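PDB 1C1L: congerin-1, which binds beta-galactoside sugars such as lactose as a homodimeric galectin, though its physiological role is not yet known. Local coordinates for residues G22-N25 with N26-R30. Residues are numbered along the deposited sequence; the frame is centred on the assembly and turned at random. Where two conformers were deposited one is given.
Sequences GFIN and NSPQR. With GAL (beta-D-galactopyranose), chain B.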
loop_
_atom_site.group_PDB
_atom_site.type_symbol
_atom_site.label_atom_id
_atom_site.label_comp_id
_atom_site.label_asym_id
_atom_site.label_seq_id
_atom_site.Cartn_x
_atom_site.Cartn_y
_atom_site.Cartn_z
ATOM N N GLY A 22 3.236 -0.248 -10.998
ATOM C CA GLY A 22 3.986 -1.473 -11.076
ATOM C C GLY A 22 4.578 -1.654 -12.455
ATOM O O GLY A 22 4.635 -0.709 -13.238
ATOM N N PHE A 23 4.996 -2.870 -12.753
ATOM C CA PHE A 23 5.628 -3.171 -14.031
ATOM C C PHE A 23 4.895 -4.307 -14.702
ATOM O O PHE A 23 4.587 -5.297 -14.052
ATOM C CB PHE A 23 7.087 -3.588 -13.829
ATOM C CG PHE A 23 7.946 -2.412 -13.408
ATOM C CD1 PHE A 23 8.537 -1.604 -14.374
ATOM C CD2 PHE A 23 8.103 -2.126 -12.051
ATOM C CE1 PHE A 23 9.292 -0.501 -13.976
ATOM C CE2 PHE A 23 8.855 -1.021 -11.663
ATOM C CZ PHE A 23 9.447 -0.206 -12.622
ATOM N N ILE A 24 4.574 -4.159 -15.979
ATOM C CA ILE A 24 3.935 -5.227 -16.726
ATOM C C ILE A 24 5.044 -6.194 -17.126
ATOM O O ILE A 24 6.149 -5.761 -17.474
ATOM C CB ILE A 24 3.230 -4.627 -17.965
ATOM C CG1 ILE A 24 2.160 -3.640 -17.521
ATOM C CG2 ILE A 24 2.572 -5.722 -18.781
ATOM C CD1 ILE A 24 1.830 -2.589 -18.595
ATOM N N ASN A 25 4.802 -7.489 -17.088
ATOM C CA ASN A 25 5.792 -8.469 -17.510
ATOM C C ASN A 25 6.107 -8.318 -18.983
ATOM O O ASN A 25 5.362 -7.717 -19.773
ATOM C CB ASN A 25 5.324 -9.903 -17.359
ATOM C CG ASN A 25 5.058 -10.360 -15.943
ATOM O OD1 ASN A 25 5.308 -9.661 -14.969
ATOM N ND2 ASN A 25 4.509 -11.541 -15.736
ATOM N N ASN A 26 7.250 -8.835 -19.374
ATOM C CA ASN A 26 7.532 -8.979 -20.799
ATOM C C ASN A 26 6.688 -10.148 -21.273
ATOM O O ASN A 26 6.261 -10.983 -20.468
ATOM C CB ASN A 26 8.987 -9.289 -21.041
ATOM C CG ASN A 26 9.883 -8.180 -20.517
ATOM O OD1 ASN A 26 10.867 -8.448 -19.844
ATOM N ND2 ASN A 26 9.586 -6.919 -20.744
ATOM N N SER A 27 6.392 -10.190 -22.569
ATOM C CA SER A 27 5.532 -11.208 -23.169
ATOM C C SER A 27 4.235 -11.498 -22.388
ATOM O O SER A 27 3.919 -12.649 -22.068
ATOM C CB SER A 27 6.375 -12.464 -23.336
ATOM O OG SER A 27 7.583 -12.047 -23.961
ATOM N N PRO A 28 3.453 -10.492 -22.005
ATOM C CA PRO A 28 2.243 -10.673 -21.230
ATOM C C PRO A 28 1.059 -11.209 -22.015
ATOM O O PRO A 28 0.893 -10.984 -23.211
ATOM C CB PRO A 28 1.980 -9.315 -20.655
ATOM C CG PRO A 28 2.352 -8.433 -21.820
ATOM C CD PRO A 28 3.544 -9.114 -22.465
ATOM N N GLN A 29 0.198 -11.929 -21.331
ATOM C CA GLN A 29 -1.116 -12.254 -21.865
ATOM C C GLN A 29 -2.047 -11.146 -21.414
ATOM O O GLN A 29 -2.644 -10.458 -22.241
ATOM C CB GLN A 29 -1.575 -13.580 -21.322
ATOM C CG GLN A 29 -0.988 -14.748 -22.070
ATOM C CD GLN A 29 -1.623 -16.055 -21.637
ATOM O OE1 GLN A 29 -1.526 -16.479 -20.489
ATOM N NE2 GLN A 29 -2.327 -16.735 -22.516
ATOM N N ARG A 30 -2.152 -10.935 -20.091
ATOM C CA ARG A 30 -3.057 -9.944 -19.539
ATOM C C ARG A 30 -2.765 -9.737 -18.069
ATOM O O ARG A 30 -2.091 -10.579 -17.473
ATOM C CB ARG A 30 -4.517 -10.403 -19.655
ATOM C CG ARG A 30 -4.819 -11.718 -18.917
ATOM C CD ARG A 30 -6.248 -12.079 -19.247
ATOM N NE ARG A 30 -6.648 -13.339 -18.645
ATOM C CZ ARG A 30 -7.771 -13.493 -17.941
ATOM N NH1 ARG A 30 -8.624 -12.494 -17.723
ATOM N NH2 ARG A 30 -8.044 -14.687 -17.433
HETATM C C1 GAL B . -13.354 -13.892 -18.388
HETATM C C2 GAL B . -11.983 -14.248 -17.812
HETATM C C3 GAL B . -11.855 -13.741 -16.374
HETATM C C4 GAL B . -12.220 -12.247 -16.288
HETATM C C5 GAL B . -13.567 -12.000 -16.954
HETATM C C6 GAL B . -13.928 -10.530 -16.988
HETATM O O2 GAL B . -11.826 -15.661 -17.834
HETATM O O3 GAL B . -10.522 -13.947 -15.934
HETATM O O4 GAL B . -11.204 -11.494 -16.932
HETATM O O5 GAL B . -13.563 -12.487 -18.318
HETATM O O6 GAL B . -15.200 -10.344 -17.557
HETATM O O HOH W 1 4.257 -12.786 -18.430
#
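With CG1 of Ile24 lying anti to the carbonyl carbon (chi1 -61°), CG2 becomes the branch that meets Pro28, which arrives four residues later after the chain has turned back. Ile24 CG2 stands 4.1 Å from Pro28 CG and equally close to Pro28 CB, so one methyl rests against the side of the pyrrolidine ring. Both residues are buried, and Phe50 of strand 41-52 packs on each of them, while Leu82 adjoins Ile24 and Ala84 adjoins Pro28. Asn25 O lies over one face of the proline ring, 3.5 Å from Pro28 CD, whereas the Ile24 methyl meets the CB-CG edge. Asn25 also reaches the turn through solvent, its ND2 donating to a water at 3.0 Å that gives a weak bond to Asn26 O. These residues form the link by which a galectin beta-sandwich passes from one sheet to the other, from strand 18-24 to strand 30-35. Asp128 is bound at both ends of the link, through backbone bonding with Asn25 and through OD2, which accepts from the backbone N of Gln29 and of Arg30. Beyond the turn, Arg30 runs extended from CG to NE and presents the edge of its guanidinium to galactose. Arg30 NH1 donates to O4 of GAL at 2.9 Å and to O3 of GAL at 3.0 Å, and Arg30 NH2 also donates to that O3, with an N-H...O angle of 147°; O3 is thus gripped by both terminal nitrogens. A salt bridge from NH1 to Asp47 and a cation-pi contact with Tyr52 probably help to fix the group's orientation.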